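Local coordinates for WipB (PDB 5NNY), which probably acts as a serine/threonine phosphatase, a translocated Legionella effector that targets the host lysosomal nutrient-sensing machinery and is represented here by its phosphatase domain, at residues E55-E69 / F161-I173. Numbering follows the deposited sequence.
Sequences EAPVFSAENKQERLE and FHALQEAIAAGAI
E166 OE2 lies 2.5 Å from E55 OE1, so close that one of the two acids probably carries a proton, and it also takes a weak bond from a water that accepts from K64 NZ and donates to F59 O. H162 NE2 gives weak hydrogen bonds to OE1 and OE2 of E55, each at 3.3 Å. A second water, held by the backbone N of A56, donates to E166 OE1. Next to this polar group the F59 ring stacks on the E166 side chain: CB of E166 sits 3.8 Å from the ring centroid in a CH-pi contact, and the carboxylate lies 27° from parallel with the ring. V58 CG1 covers the opposite face. The two segments bring the loop before helix 64-79, and that helix's first turns, against one side of helix 159-169 and the turn that ends it, at the edge of the calcineurin-like phosphoesterase domain. Helix 159-169 closes in a Schellman motif, with G171 at positive phi, and past it A172 CB presses on L68 CB at a tight 3.5 Å. With its CG anti to the carbonyl carbon (chi1 -66°), L68 sets CD1 among A167, A170 and A172. Farther out, E69 may, in one of its two conformers, share a water with G171 O, while K72 NZ bonds to A172 O.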
ATOM      1  N   GLU A  55      -0.225 -23.986  -3.872  1.00 37.47           N
ATOM      2  CA  GLU A  55      -1.056 -23.189  -4.757  1.00 37.42           C
ATOM      3  C   GLU A  55      -2.530 -23.356  -4.441  1.00 30.98           C
ATOM      4  O   GLU A  55      -2.984 -24.448  -4.089  1.00 29.14           O
ATOM      5  CB  GLU A  55      -0.813 -23.601  -6.204  1.00 33.78           C
ATOM      6  CG  GLU A  55       0.588 -23.333  -6.631  1.00 52.27           C
ATOM      7  CD  GLU A  55       0.831 -21.863  -6.806  1.00 56.45           C
ATOM      8  OE1 GLU A  55       0.619 -21.386  -7.928  1.00 59.76           O
ATOM      9  OE2 GLU A  55       1.189 -21.179  -5.828  1.00 61.59           O
ATOM     10  N   ALA A  56      -3.275 -22.264  -4.579  1.00 28.84           N
ATOM     11  CA  ALA A  56      -4.723 -22.364  -4.550  1.00 22.93           C
ATOM     12  C   ALA A  56      -5.175 -23.360  -5.611  1.00 20.64           C
ATOM     13  O   ALA A  56      -4.582 -23.416  -6.699  1.00 23.80           O
ATOM     14  CB  ALA A  56      -5.367 -21.002  -4.809  1.00 22.89           C
ATOM     15  N   PRO A  57      -6.197 -24.171  -5.329  1.00 25.69           N
ATOM     16  CA  PRO A  57      -6.610 -25.204  -6.299  1.00 24.12           C
ATOM     17  C   PRO A  57      -6.903 -24.677  -7.692  1.00 23.62           C
ATOM     18  O   PRO A  57      -6.649 -25.389  -8.679  1.00 21.15           O
ATOM     19  CB  PRO A  57      -7.862 -25.794  -5.645  1.00 22.69           C
ATOM     20  CG  PRO A  57      -7.577 -25.665  -4.169  1.00 27.36           C
ATOM     21  CD  PRO A  57      -6.857 -24.336  -4.019  1.00 22.88           C
ATOM     22  N   VAL A  58      -7.417 -23.445  -7.809  1.00 22.84           N
ATOM     23  CA  VAL A  58      -7.839 -22.930  -9.115  1.00 19.13           C
ATOM     24  C   VAL A  58      -6.672 -22.927 -10.104  1.00 23.09           C
ATOM     25  O   VAL A  58      -6.860 -23.148 -11.303  1.00 25.78           O
ATOM     26  CB  VAL A  58      -8.473 -21.531  -8.964  1.00 19.26           C
ATOM     27  CG1 VAL A  58      -7.496 -20.522  -8.357  1.00 20.20           C
ATOM     28  CG2 VAL A  58      -8.987 -21.026 -10.301  1.00 21.42           C
ATOM     29  N   PHE A  59      -5.446 -22.717  -9.618  1.00 22.58           N
ATOM     30  CA  PHE A  59      -4.329 -22.550 -10.539  1.00 28.15           C
ATOM     31  C   PHE A  59      -3.742 -23.867 -11.026  1.00 28.09           C
ATOM     32  O   PHE A  59      -2.909 -23.850 -11.937  1.00 36.03           O
ATOM     33  CB  PHE A  59      -3.248 -21.691  -9.883  1.00 23.79           C
ATOM     34  CG  PHE A  59      -3.722 -20.306  -9.564  1.00 22.05           C
ATOM     35  CD1 PHE A  59      -4.104 -19.450 -10.587  1.00 20.89           C
ATOM     36  CD2 PHE A  59      -3.811 -19.868  -8.252  1.00 25.35           C
ATOM     37  CE1 PHE A  59      -4.557 -18.175 -10.311  1.00 21.78           C
ATOM     38  CE2 PHE A  59      -4.261 -18.582  -7.962  1.00 23.85           C
ATOM     39  CZ  PHE A  59      -4.636 -17.735  -8.991  1.00 22.09           C
ATOM     40  N   SER A  60      -4.148 -24.995 -10.457  1.00 24.78           N
ATOM     41  CA  SER A  60      -3.776 -26.293 -10.995  1.00 29.48           C
ATOM     42  C   SER A  60      -4.907 -26.923 -11.795  1.00 27.23           C
ATOM     43  O   SER A  60      -4.743 -28.030 -12.320  1.00 30.95           O
ATOM     44  CB  SER A  60      -3.347 -27.235  -9.870  1.00 29.62           C
ATOM     45  OG  SER A  60      -4.481 -27.783  -9.233  1.00 34.71           O
ATOM     46  N   ALA A  61      -6.039 -26.240 -11.903  1.00 27.30           N
ATOM     47  CA  ALA A  61      -7.189 -26.789 -12.592  1.00 25.34           C
ATOM     48  C   ALA A  61      -7.052 -26.583 -14.091  1.00 26.62           C
ATOM     49  O   ALA A  61      -6.572 -25.545 -14.559  1.00 25.00           O
ATOM     50  CB  ALA A  61      -8.480 -26.139 -12.084  1.00 17.69           C
ATOM     51  N   GLU A  62      -7.496 -27.586 -14.847  1.00 30.83           N
ATOM     52  CA  GLU A  62      -7.440 -27.499 -16.299  1.00 27.62           C
ATOM     53  C   GLU A  62      -8.295 -26.349 -16.811  1.00 25.31           C
ATOM     54  O   GLU A  62      -7.937 -25.688 -17.792  1.00 30.18           O
ATOM     55  CB  GLU A  62      -7.886 -28.822 -16.922  1.00 35.91           C
ATOM     56  CG  GLU A  62      -7.655 -30.059 -16.042  1.00 51.35           C
ATOM     57  CD  GLU A  62      -8.649 -30.161 -14.870  1.00 60.55           C
ATOM     58  OE1 GLU A  62      -8.201 -30.299 -13.707  1.00 58.18           O
ATOM     59  OE2 GLU A  62      -9.874 -30.076 -15.112  1.00 63.26           O
ATOM     60  N   ASN A  63      -9.426 -26.092 -16.155  1.00 25.22           N
ATOM     61  CA  ASN A  63     -10.334 -25.003 -16.510  1.00 22.52           C
ATOM     62  C   ASN A  63     -10.101 -23.759 -15.650  1.00 21.45           C
ATOM     63  O   ASN A  63     -11.058 -23.055 -15.297  1.00 20.70           O
ATOM     64  CB  ASN A  63     -11.784 -25.470 -16.401  1.00 25.88           C
ATOM     65  CG  ASN A  63     -12.168 -25.897 -14.980  1.00 26.59           C
ATOM     66  OD1 ASN A  63     -11.311 -26.213 -14.150  1.00 22.70           O
ATOM     67  ND2 ASN A  63     -13.472 -25.936 -14.711  1.00 25.21           N
ATOM     68  N   LYS A  64      -8.837 -23.458 -15.321  1.00 20.36           N
ATOM     69  CA  LYS A  64      -8.519 -22.334 -14.440  1.00 23.57           C
ATOM     70  C   LYS A  64      -9.024 -21.017 -15.006  1.00 24.13           C
ATOM     71  O   LYS A  64      -9.502 -20.155 -14.254  1.00 20.55           O
ATOM     72  CB  LYS A  64      -7.011 -22.247 -14.193  1.00 29.37           C
ATOM     73  CG  LYS A  64      -6.158 -22.150 -15.448  1.00 28.00           C
ATOM     74  CD  LYS A  64      -4.713 -21.827 -15.077  1.00 26.95           C
ATOM     75  CE  LYS A  64      -3.748 -22.905 -15.471  1.00 40.41           C
ATOM     76  NZ  LYS A  64      -2.352 -22.366 -15.414  1.00 47.24           N
ATOM     77  N   GLN A  65      -8.931 -20.835 -16.326  1.00 23.92           N
ATOM     78  CA  GLN A  65      -9.402 -19.582 -16.901  1.00 25.04           C
ATOM     79  C   GLN A  65     -10.893 -19.410 -16.657  1.00 22.52           C
ATOM     80  O   GLN A  65     -11.337 -18.344 -16.215  1.00 28.13           O
ATOM     81  CB  GLN A  65      -9.086 -19.506 -18.395  1.00 29.21           C
ATOM     82  CG  GLN A  65      -9.368 -18.118 -18.960  1.00 20.23           C
ATOM     83  CD  GLN A  65      -8.968 -17.914 -20.403  1.00 34.17           C
ATOM     84  OE1 GLN A  65      -8.354 -18.772 -21.024  1.00 37.74           O
ATOM     85  NE2 GLN A  65      -9.309 -16.749 -20.942  1.00 40.02           N
ATOM     86  N   GLU A  66     -11.680 -20.458 -16.933  1.00 21.32           N
ATOM     87  CA  GLU A  66     -13.126 -20.386 -16.738  1.00 26.50           C
ATOM     88  C   GLU A  66     -13.461 -20.079 -15.285  1.00 22.10           C
ATOM     89  O   GLU A  66     -14.276 -19.201 -14.998  1.00 22.29           O
ATOM     90  CB  GLU A  66     -13.797 -21.699 -17.172  1.00 17.71           C
ATOM     91  CG  GLU A  66     -15.277 -21.779 -16.751  1.00 32.71           C
ATOM     92  CD  GLU A  66     -15.904 -23.167 -16.897  1.00 34.94           C
ATOM     93  OE1 GLU A  66     -17.150 -23.226 -16.987  1.00 32.49           O
ATOM     94  OE2 GLU A  66     -15.177 -24.190 -16.901  1.00 28.34           O
ATOM     95  N   ARG A  67     -12.830 -20.799 -14.355  1.00 19.98           N
ATOM     96  CA  ARG A  67     -13.079 -20.595 -12.933  1.00 20.15           C
ATOM     97  C   ARG A  67     -12.834 -19.148 -12.530  1.00 22.01           C
ATOM     98  O   ARG A  67     -13.642 -18.543 -11.815  1.00 19.60           O
ATOM     99  CB  ARG A  67     -12.177 -21.514 -12.108  1.00 17.41           C
ATOM    100  CG  ARG A  67     -12.506 -23.011 -12.159  1.00 16.27           C
ATOM    101  CD  ARG A  67     -11.328 -23.780 -11.572  1.00 22.23           C
ATOM    102  NE  ARG A  67     -11.524 -25.228 -11.449  1.00 24.87           N
ATOM    103  CZ  ARG A  67     -11.636 -25.858 -10.284  1.00 23.32           C
ATOM    104  NH1 ARG A  67     -11.773 -27.185 -10.227  1.00 25.52           N
ATOM    105  NH2 ARG A  67     -11.615 -25.157  -9.166  1.00 27.87           N
ATOM    106  N   LEU A  68     -11.687 -18.602 -12.939  1.00 19.63           N
ATOM    107  CA  LEU A  68     -11.300 -17.242 -12.562  1.00 19.23           C
ATOM    108  C   LEU A  68     -12.207 -16.192 -13.207  1.00 21.08           C
ATOM    109  O   LEU A  68     -12.564 -15.200 -12.567  1.00 20.14           O
ATOM    110  CB  LEU A  68      -9.843 -16.991 -12.952  1.00 18.55           C
ATOM    111  CG  LEU A  68      -8.806 -17.826 -12.207  1.00 26.82           C
ATOM    112  CD1 LEU A  68      -7.454 -17.766 -12.889  1.00 21.29           C
ATOM    113  CD2 LEU A  68      -8.712 -17.345 -10.784  1.00 20.98           C
ATOM    114  N   GLU A  69     -12.589 -16.400 -14.471  0.57 20.39           N
ATOM    115  CA  GLU A  69     -13.504 -15.475 -15.137  0.57 22.22           C
ATOM    116  C   GLU A  69     -14.834 -15.379 -14.397  0.57 20.36           C
ATOM    117  O   GLU A  69     -15.381 -14.283 -14.231  0.57 21.17           O
ATOM    118  CB  GLU A  69     -13.752 -15.908 -16.588  0.57 22.66           C
ATOM    119  CG  GLU A  69     -12.518 -15.948 -17.496  0.57 38.63           C
ATOM    120  CD  GLU A  69     -12.194 -14.621 -18.166  0.57 42.41           C
ATOM    121  OE1 GLU A  69     -12.730 -13.575 -17.738  0.57 41.01           O
ATOM    122  OE2 GLU A  69     -11.399 -14.633 -19.133  0.57 42.57           O
ATOM    123  N   PHE A 161      -0.057 -11.385  -4.689  1.00 18.09           N
ATOM    124  CA  PHE A 161       0.488 -10.893  -5.946  1.00 12.76           C
ATOM    125  C   PHE A 161       0.805 -12.051  -6.878  1.00 19.04           C
ATOM    126  O   PHE A 161       0.541 -11.970  -8.081  1.00 18.21           O
ATOM    127  CB  PHE A 161       1.722 -10.027  -5.669  1.00 17.04           C
ATOM    128  CG  PHE A 161       2.381  -9.451  -6.903  1.00 21.38           C
ATOM    129  CD1 PHE A 161       1.728  -8.528  -7.703  1.00 18.63           C
ATOM    130  CD2 PHE A 161       3.693  -9.816  -7.234  1.00 21.69           C
ATOM    131  CE1 PHE A 161       2.352  -8.003  -8.831  1.00 22.25           C
ATOM    132  CE2 PHE A 161       4.325  -9.282  -8.331  1.00 17.70           C
ATOM    133  CZ  PHE A 161       3.660  -8.379  -9.135  1.00 21.15           C
ATOM    134  N   HIS A 162       1.374 -13.131  -6.333  1.00 23.11           N
ATOM    135  CA  HIS A 162       1.539 -14.371  -7.085  1.00 20.29           C
ATOM    136  C   HIS A 162       0.215 -14.815  -7.702  1.00 19.20           C
ATOM    137  O   HIS A 162       0.162 -15.170  -8.888  1.00 23.40           O
ATOM    138  CB  HIS A 162       2.090 -15.471  -6.172  1.00 20.56           C
ATOM    139  CG  HIS A 162       2.406 -16.750  -6.888  1.00 30.87           C
ATOM    140  ND1 HIS A 162       3.167 -16.794  -8.036  1.00 35.76           N
ATOM    141  CD2 HIS A 162       2.069 -18.033  -6.612  1.00 38.82           C
ATOM    142  CE1 HIS A 162       3.277 -18.046  -8.445  1.00 34.18           C
ATOM    143  NE2 HIS A 162       2.617 -18.818  -7.602  1.00 35.28           N
ATOM    144  N   ALA A 163      -0.868 -14.791  -6.915  1.00 17.40           N
ATOM    145  CA  ALA A 163      -2.179 -15.147  -7.462  1.00 19.51           C
ATOM    146  C   ALA A 163      -2.569 -14.210  -8.597  1.00 22.13           C
ATOM    147  O   ALA A 163      -3.146 -14.640  -9.604  1.00 18.33           O
ATOM    148  CB  ALA A 163      -3.237 -15.124  -6.360  1.00 15.47           C
ATOM    149  N   LEU A 164      -2.229 -12.925  -8.470  1.00 17.05           N
ATOM    150  CA  LEU A 164      -2.523 -11.983  -9.551  1.00 17.95           C
ATOM    151  C   LEU A 164      -1.751 -12.342 -10.814  1.00 20.01           C
ATOM    152  O   LEU A 164      -2.320 -12.396 -11.906  1.00 20.67           O
ATOM    153  CB  LEU A 164      -2.189 -10.559  -9.115  1.00 22.32           C
ATOM    154  CG  LEU A 164      -2.606  -9.484 -10.125  1.00 21.52           C
ATOM    155  CD1 LEU A 164      -4.108  -9.446 -10.299  1.00 20.44           C
ATOM    156  CD2 LEU A 164      -2.079  -8.129  -9.707  1.00 24.68           C
ATOM    157  N   GLN A 165      -0.438 -12.588 -10.674  1.00 17.91           N
ATOM    158  CA  GLN A 165       0.387 -12.994 -11.813  1.00 16.67           C
ATOM    159  C   GLN A 165      -0.173 -14.223 -12.508  1.00 19.38           C
ATOM    160  O   GLN A 165      -0.223 -14.283 -13.741  1.00 20.75           O
ATOM    161  CB  GLN A 165       1.808 -13.277 -11.335  1.00 15.96           C
ATOM    162  CG  GLN A 165       2.502 -12.057 -10.831  1.00 15.36           C
ATOM    163  CD  GLN A 165       3.824 -12.394 -10.181  1.00 22.37           C
ATOM    164  OE1 GLN A 165       3.903 -13.284  -9.335  1.00 22.92           O
ATOM    165  NE2 GLN A 165       4.867 -11.683 -10.571  1.00 21.81           N
ATOM    166  N   GLU A 166      -0.566 -15.226 -11.732  1.00 23.90           N
ATOM    167  CA  GLU A 166      -1.096 -16.446 -12.321  1.00 23.20           C
ATOM    168  C   GLU A 166      -2.432 -16.203 -13.002  1.00 21.94           C
ATOM    169  O   GLU A 166      -2.734 -16.819 -14.033  1.00 20.07           O
ATOM    170  CB  GLU A 166      -1.263 -17.503 -11.243  1.00 17.37           C
ATOM    171  CG  GLU A 166       0.040 -17.896 -10.596  1.00 24.15           C
ATOM    172  CD  GLU A 166      -0.194 -18.935  -9.546  1.00 36.01           C
ATOM    173  OE1 GLU A 166      -0.428 -18.568  -8.371  1.00 44.00           O
ATOM    174  OE2 GLU A 166      -0.198 -20.123  -9.920  1.00 48.97           O
ATOM    175  N   ALA A 167      -3.272 -15.349 -12.420  1.00 15.20           N
ATOM    176  CA  ALA A 167      -4.548 -15.073 -13.070  1.00 16.74           C
ATOM    177  C   ALA A 167      -4.329 -14.331 -14.379  1.00 16.38           C
ATOM    178  O   ALA A 167      -5.036 -14.568 -15.366  1.00 21.07           O
ATOM    179  CB  ALA A 167      -5.474 -14.291 -12.137  1.00 17.89           C
ATOM    180  N   ILE A 168      -3.341 -13.439 -14.417  1.00 17.49           N
ATOM    181  CA  ILE A 168      -3.036 -12.766 -15.674  1.00 22.74           C
ATOM    182  C   ILE A 168      -2.493 -13.766 -16.687  1.00 21.32           C
ATOM    183  O   ILE A 168      -2.879 -13.753 -17.865  1.00 22.24           O
ATOM    184  CB  ILE A 168      -2.056 -11.605 -15.444  1.00 19.96           C
ATOM    185  CG1 ILE A 168      -2.729 -10.508 -14.614  1.00 16.83           C
ATOM    186  CG2 ILE A 168      -1.601 -11.045 -16.770  1.00 19.70           C
ATOM    187  CD1 ILE A 168      -1.735  -9.462 -14.098  1.00 19.25           C
ATOM    188  N   ALA A 169      -1.604 -14.656 -16.239  1.00 20.82           N
ATOM    189  CA  ALA A 169      -1.049 -15.677 -17.123  1.00 19.78           C
ATOM    190  C   ALA A 169      -2.137 -16.591 -17.680  1.00 23.90           C
ATOM    191  O   ALA A 169      -2.042 -17.056 -18.828  1.00 26.69           O
ATOM    192  CB  ALA A 169       0.003 -16.504 -16.384  1.00 21.33           C
ATOM    193  N   ALA A 170      -3.181 -16.858 -16.887  1.00 23.81           N
ATOM    194  CA  ALA A 170      -4.269 -17.717 -17.334  1.00 22.11           C
ATOM    195  C   ALA A 170      -5.219 -17.004 -18.279  1.00 24.54           C
ATOM    196  O   ALA A 170      -6.162 -17.636 -18.774  1.00 26.31           O
ATOM    197  CB  ALA A 170      -5.047 -18.262 -16.131  1.00 21.61           C
ATOM    198  N   GLY A 171      -4.996 -15.713 -18.535  1.00 20.37           N
ATOM    199  CA  GLY A 171      -5.843 -14.932 -19.402  1.00 21.36           C
ATOM    200  C   GLY A 171      -7.127 -14.428 -18.778  1.00 23.08           C
ATOM    201  O   GLY A 171      -7.980 -13.908 -19.503  1.00 23.43           O
ATOM    202  N   ALA A 172      -7.289 -14.558 -17.466  1.00 20.99           N
ATOM    203  CA  ALA A 172      -8.524 -14.137 -16.810  1.00 23.12           C
ATOM    204  C   ALA A 172      -8.487 -12.684 -16.361  1.00 20.99           C
ATOM    205  O   ALA A 172      -9.552 -12.063 -16.189  1.00 24.55           O
ATOM    206  CB  ALA A 172      -8.803 -15.036 -15.608  1.00 23.72           C
ATOM    207  N   ILE A 173      -7.295 -12.123 -16.157  1.00 19.85           N
ATOM    208  CA  ILE A 173      -7.124 -10.728 -15.758  1.00 21.41           C
ATOM    209  C   ILE A 173      -6.130 -10.094 -16.719  1.00 17.02           C
ATOM    210  O   ILE A 173      -5.164 -10.743 -17.134  1.00 23.81           O
ATOM    211  CB  ILE A 173      -6.636 -10.611 -14.292  1.00 25.34           C
ATOM    212  CG1 ILE A 173      -7.713 -11.127 -13.333  1.00 24.94           C
ATOM    213  CG2 ILE A 173      -6.245  -9.159 -13.916  1.00 24.14           C
ATOM    214  CD1 ILE A 173      -7.277 -11.136 -11.874  1.00 15.67           C
TER
HETATM  215  O   HOH W   1      -1.479 -20.024  -5.732  1.00 42.02           O
HETATM  216  O   HOH W   2      -1.744 -21.166 -12.807  1.00 44.34           O
HETATM  217  O   HOH W   3      -1.563 -19.304 -14.663  1.00 30.16           O
HETATM  218  O   HOH W   4     -10.575 -12.347 -20.084  1.00 39.20           O